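Local coordinates for protein inactive dihydroorotase-like domain (Chaetomium thermophilum, PDB 5NNL) that is of unassigned function but, as an inactive dihydroorotase-like domain, is consistent with a beta/alpha-barrel scaffold, at residues I78-D83 with G96-P101; S90-V95 with A121-K126. All coordinates share one frame; numbering follows the deposited sequence.

How the contacts relate
Contacts 1 and 2 show how adjoining strands of a barrel are joined by their backbones while the connections between them are joined by side chains. Contact 1 is core: all its touching residues are buried, and main-chain hydrogen bonds pair strands 73-79 and 98-100. Contact 2, farther from the centre of the chain, joins the loop leading into strand 98-100 to the loop leading into strand 128-130, and is also largely buried, though Pro123 at its margin is exposed; an indole ring and a lysine chain carry it. The contact centres lie about 11 Å apart and meet directly, with Leu98 CB 3.5 Å from Trp122 CE2 and Ile78 CG2 packed against Val95 CG2.

Contact 1: I78-D83 with G96-P101; sequences ITATSD and GSLFIP
A buried parallel strand pairing joins Ile78 and Thr79, at the end of strand 73-79, to Leu98 and Phe99 of strand 98-100. Phe99 carries both strong bonds: its N donates to Ile78 O at 2.8 Å in a nearly straight N-H...O line (172°), and its O accepts Ala80 N at 2.7 Å. These two bonds straddle Thr79, as parallel register requires. Thr79 CA adds a CH...O contact to Phe99 O, so that two donors converge on one oxygen. The weak bond from Ile78 N to Ser97 O, 3.4 Å long, continues the pairing back to Ser97. The strands bound a beta-alpha-beta unit whose connection contains helix 85-89, the repeating element of a beta/alpha barrel. Leu98 and Ile78 turn their side chains to the helix side, where both touch Ile88. There Leu98 CD1 packs 3.9 Å from Ile78 CG2 and reaches on to Ala80 CB, which also lies 3.9 Å from Ile100 CG1. Thr79 and Phe99 take the opposite face. With CG2 of Thr79 anti to the backbone N, this methyl meets the proline ring of Pro101 at 3.6 Å from CD, the two side chains crossing at about a right angle, and also approaches Phe99 CD2 at 4.0 Å. The other branch, OG1, lies beside the backbone N and is hydrogen-bonded to Ile53 O, while Pro46 packs against both Thr79 and Phe99.

Contact 2: S90-V95 with A121-K126; sequences SVAGEV and AWPKHK
Lys126 O is gripped by two donors, Trp122 NE1 and Arg149 NH2, and so ties down the indole that meets Ala92 and Val95. The bond from Trp122 NE1 to Lys126 O measures 3.0 Å; the oxygen lies close to the ring plane, whereas NE1 stands above the plane of the carbonyl and the N-H...O angle is a bent 140°. A type I beta turn from Pro123 to Lys126, closed by Lys126 N bonding to Pro123 O, brings the carbonyl back toward the indole. Such an in-plane tether limits the rotation of the ring and holds its benzo part toward the loop 90-95. CG is anti to the backbone N (chi1 -175°), which sets the direction in which the indole leaves the backbone; as the ring is turned, a face meets Ala92 and an edge meets Val95. Ala92 CB makes a CH-pi contact over the six-membered ring, 4.3 Å from its centroid and 27° off the normal. Pro123 CD lies over the same face nearer the rim, and Ala92 CB rests 4.1 Å from it. Val95 CG2 comes instead at the edge, 3.8 Å from Trp122 CH2 and near the ring plane. The Lys126 chain, bent at chi2, chi3 and chi4, brings CD to 4.1 Å from Ala92 CB. Its amine is modelled near Ala92 O, but the position of NZ is doubtful. Ala92 O also accepts Val95 N at 3.2 Å, an i to i+3 bond spanning the 3-10 segment 92-94. Around this pairing of two barrel loops, Ala121 at the end of helix 111-121 leans on Ala85 and Ser89 of helix 85-89, Val95 packs against Leu59 of helix 56-64, and Val95 and Trp122 both reach Ile78 of strand 73-79.

Contact 1: I78-D83 with G96-P101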
# COMPACT_ATOMS: atom_id res chain seq x y z
N ILE A 78 -11.18 5.26 -4.51
CA ILE A 78 -12.48 4.75 -4.94
C ILE A 78 -12.28 3.64 -5.96
O ILE A 78 -11.40 3.72 -6.82
CB ILE A 78 -13.36 5.88 -5.50
CG1 ILE A 78 -14.75 5.34 -5.82
CG2 ILE A 78 -12.71 6.52 -6.74
CD1 ILE A 78 -15.85 6.39 -5.64
N THR A 79 -13.13 2.62 -5.87
CA THR A 79 -13.06 1.44 -6.73
C THR A 79 -13.91 1.62 -7.98
O THR A 79 -15.05 2.10 -7.92
CB THR A 79 -13.55 0.21 -5.98
OG1 THR A 79 -13.05 0.24 -4.64
CG2 THR A 79 -13.10 -1.06 -6.66
N ALA A 80 -13.36 1.19 -9.11
CA ALA A 80 -14.11 1.19 -10.36
C ALA A 80 -14.97 -0.06 -10.44
O ALA A 80 -14.62 -1.13 -9.94
CB ALA A 80 -13.15 1.25 -11.55
N THR A 81 -16.12 0.09 -11.10
CA THR A 81 -17.02 -1.02 -11.38
C THR A 81 -17.49 -0.88 -12.82
O THR A 81 -16.98 -0.05 -13.58
CB THR A 81 -18.20 -1.07 -10.39
OG1 THR A 81 -19.09 0.02 -10.64
CG2 THR A 81 -17.71 -1.02 -8.95
N SER A 82 -18.49 -1.70 -13.18
CA SER A 82 -18.97 -1.73 -14.56
C SER A 82 -19.74 -0.46 -14.93
O SER A 82 -19.64 0.02 -16.06
CB SER A 82 -19.86 -2.96 -14.76
OG SER A 82 -20.33 -3.48 -13.53
N ASP A 83 -20.50 0.09 -13.98
CA ASP A 83 -21.36 1.25 -14.23
C ASP A 83 -20.99 2.44 -13.34
O ASP A 83 -21.83 3.32 -13.11
CB ASP A 83 -22.83 0.87 -14.03
CG ASP A 83 -23.05 0.03 -12.79
OD1 ASP A 83 -23.73 -1.01 -12.89
OD2 ASP A 83 -22.51 0.39 -11.72
N GLY A 96 -7.92 10.56 -3.73
CA GLY A 96 -6.61 10.82 -4.28
C GLY A 96 -6.22 9.88 -5.41
O GLY A 96 -5.13 10.02 -5.98
N SER A 97 -7.08 8.93 -5.74
CA SER A 97 -6.72 7.92 -6.74
C SER A 97 -7.94 7.09 -7.10
O SER A 97 -8.89 6.96 -6.32
CB SER A 97 -5.62 7.01 -6.22
OG SER A 97 -6.12 6.20 -5.17
N LEU A 98 -7.88 6.49 -8.29
CA LEU A 98 -8.88 5.54 -8.75
C LEU A 98 -8.28 4.14 -8.80
O LEU A 98 -7.24 3.93 -9.43
CB LEU A 98 -9.41 5.92 -10.13
CG LEU A 98 -10.32 4.90 -10.82
CD1 LEU A 98 -11.56 4.65 -9.98
CD2 LEU A 98 -10.70 5.36 -12.22
N PHE A 99 -8.94 3.19 -8.15
CA PHE A 99 -8.53 1.80 -8.16
C PHE A 99 -9.40 1.00 -9.13
O PHE A 99 -10.63 1.01 -9.01
CB PHE A 99 -8.62 1.20 -6.75
CG PHE A 99 -8.20 -0.24 -6.68
CD1 PHE A 99 -6.91 -0.62 -7.02
CD2 PHE A 99 -9.09 -1.21 -6.26
CE1 PHE A 99 -6.52 -1.95 -6.95
CE2 PHE A 99 -8.71 -2.54 -6.19
CZ PHE A 99 -7.42 -2.91 -6.54
N ILE A 100 -8.76 0.33 -10.07
CA ILE A 100 -9.45 -0.46 -11.09
C ILE A 100 -9.06 -1.91 -10.91
O ILE A 100 -8.03 -2.36 -11.41
CB ILE A 100 -9.11 0.03 -12.51
CG1 ILE A 100 -9.45 1.52 -12.65
CG2 ILE A 100 -9.89 -0.80 -13.53
CD1 ILE A 100 -9.13 2.10 -14.01
N PRO A 101 -9.87 -2.71 -10.21
CA PRO A 101 -9.72 -4.16 -10.26
C PRO A 101 -10.57 -4.75 -11.36
O PRO A 101 -11.63 -4.23 -11.72
CB PRO A 101 -10.21 -4.59 -8.87
CG PRO A 101 -11.34 -3.60 -8.59
CD PRO A 101 -10.99 -2.31 -9.33

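Contact 2: S90-V95 with A121-K126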
# COMPACT_ATOMS: atom_id res chain seq x y z
N SER A 90 -17.68 12.58 -10.53
CA SER A 90 -18.18 13.80 -9.91
C SER A 90 -17.63 14.01 -8.50
O SER A 90 -17.89 15.05 -7.90
CB SER A 90 -19.71 13.76 -9.85
OG SER A 90 -20.19 12.65 -9.11
N VAL A 91 -16.87 13.05 -7.99
CA VAL A 91 -16.38 13.04 -6.62
C VAL A 91 -14.86 12.92 -6.57
O VAL A 91 -14.28 12.76 -5.50
CB VAL A 91 -17.07 11.91 -5.83
CG1 VAL A 91 -16.67 11.87 -4.39
CG2 VAL A 91 -18.59 12.08 -5.91
N ALA A 92 -14.20 13.05 -7.73
CA ALA A 92 -12.76 12.82 -7.81
C ALA A 92 -11.98 13.72 -6.87
O ALA A 92 -10.92 13.33 -6.37
CB ALA A 92 -12.29 13.03 -9.25
N GLY A 93 -12.48 14.93 -6.62
CA GLY A 93 -11.76 15.87 -5.77
C GLY A 93 -11.69 15.47 -4.31
O GLY A 93 -10.87 16.02 -3.57
N GLU A 94 -12.52 14.52 -3.89
CA GLU A 94 -12.52 14.05 -2.51
C GLU A 94 -11.62 12.84 -2.28
O GLU A 94 -11.36 12.50 -1.12
CB GLU A 94 -13.95 13.71 -2.08
CG GLU A 94 -14.91 14.89 -2.19
CD GLU A 94 -16.34 14.53 -1.83
OE1 GLU A 94 -16.55 13.92 -0.75
OE2 GLU A 94 -17.26 14.84 -2.62
N VAL A 95 -11.14 12.18 -3.34
CA VAL A 95 -10.24 11.05 -3.23
C VAL A 95 -8.94 11.40 -3.94
O VAL A 95 -8.85 12.39 -4.67
CB VAL A 95 -10.85 9.75 -3.79
CG1 VAL A 95 -12.02 9.30 -2.92
CG2 VAL A 95 -11.28 9.93 -5.23
N ALA A 121 -13.64 9.25 -18.19
CA ALA A 121 -14.33 10.06 -17.20
C ALA A 121 -13.43 10.54 -16.06
O ALA A 121 -13.83 11.45 -15.32
CB ALA A 121 -15.49 9.26 -16.61
N TRP A 122 -12.24 9.97 -15.91
CA TRP A 122 -11.40 10.27 -14.76
C TRP A 122 -10.34 11.31 -15.13
O TRP A 122 -9.78 11.25 -16.23
CB TRP A 122 -10.72 8.99 -14.26
CG TRP A 122 -9.90 9.15 -13.01
CD1 TRP A 122 -8.55 9.26 -12.93
CD2 TRP A 122 -10.39 9.19 -11.66
NE1 TRP A 122 -8.16 9.37 -11.61
CE2 TRP A 122 -9.27 9.33 -10.82
CE3 TRP A 122 -11.66 9.12 -11.08
CZ2 TRP A 122 -9.38 9.41 -9.43
CZ3 TRP A 122 -11.77 9.19 -9.71
CH2 TRP A 122 -10.64 9.33 -8.89
N PRO A 123 -10.04 12.28 -14.26
CA PRO A 123 -9.06 13.31 -14.62
C PRO A 123 -7.71 12.71 -15.00
O PRO A 123 -7.21 11.79 -14.36
CB PRO A 123 -8.96 14.16 -13.35
CG PRO A 123 -10.26 13.97 -12.66
CD PRO A 123 -10.67 12.55 -12.95
N LYS A 124 -7.11 13.28 -16.05
CA LYS A 124 -5.89 12.70 -16.62
C LYS A 124 -4.70 12.82 -15.66
O LYS A 124 -3.79 11.99 -15.71
CB LYS A 124 -5.55 13.38 -17.94
CG LYS A 124 -4.23 12.92 -18.56
CD LYS A 124 -4.15 13.23 -20.05
CE LYS A 124 -3.12 14.30 -20.37
NZ LYS A 124 -1.77 13.72 -20.64
N HIS A 125 -4.69 13.83 -14.80
CA HIS A 125 -3.59 14.05 -13.88
C HIS A 125 -3.88 13.55 -12.47
O HIS A 125 -3.15 13.88 -11.54
CB HIS A 125 -3.22 15.54 -13.84
CG HIS A 125 -2.49 16.01 -15.06
ND1 HIS A 125 -1.79 15.15 -15.88
CD2 HIS A 125 -2.35 17.24 -15.60
CE1 HIS A 125 -1.25 15.83 -16.87
NE2 HIS A 125 -1.57 17.11 -16.72
N LYS A 126 -4.94 12.76 -12.30
CA LYS A 126 -5.23 12.12 -11.02
C LYS A 126 -4.85 10.64 -11.09
O LYS A 126 -5.25 9.95 -12.04
CB LYS A 126 -6.70 12.26 -10.67
CG LYS A 126 -7.01 12.22 -9.17
CD LYS A 126 -8.19 13.12 -8.80
CE LYS A 126 -7.84 14.08 -7.67
NZ LYS A 126 -7.78 13.40 -6.34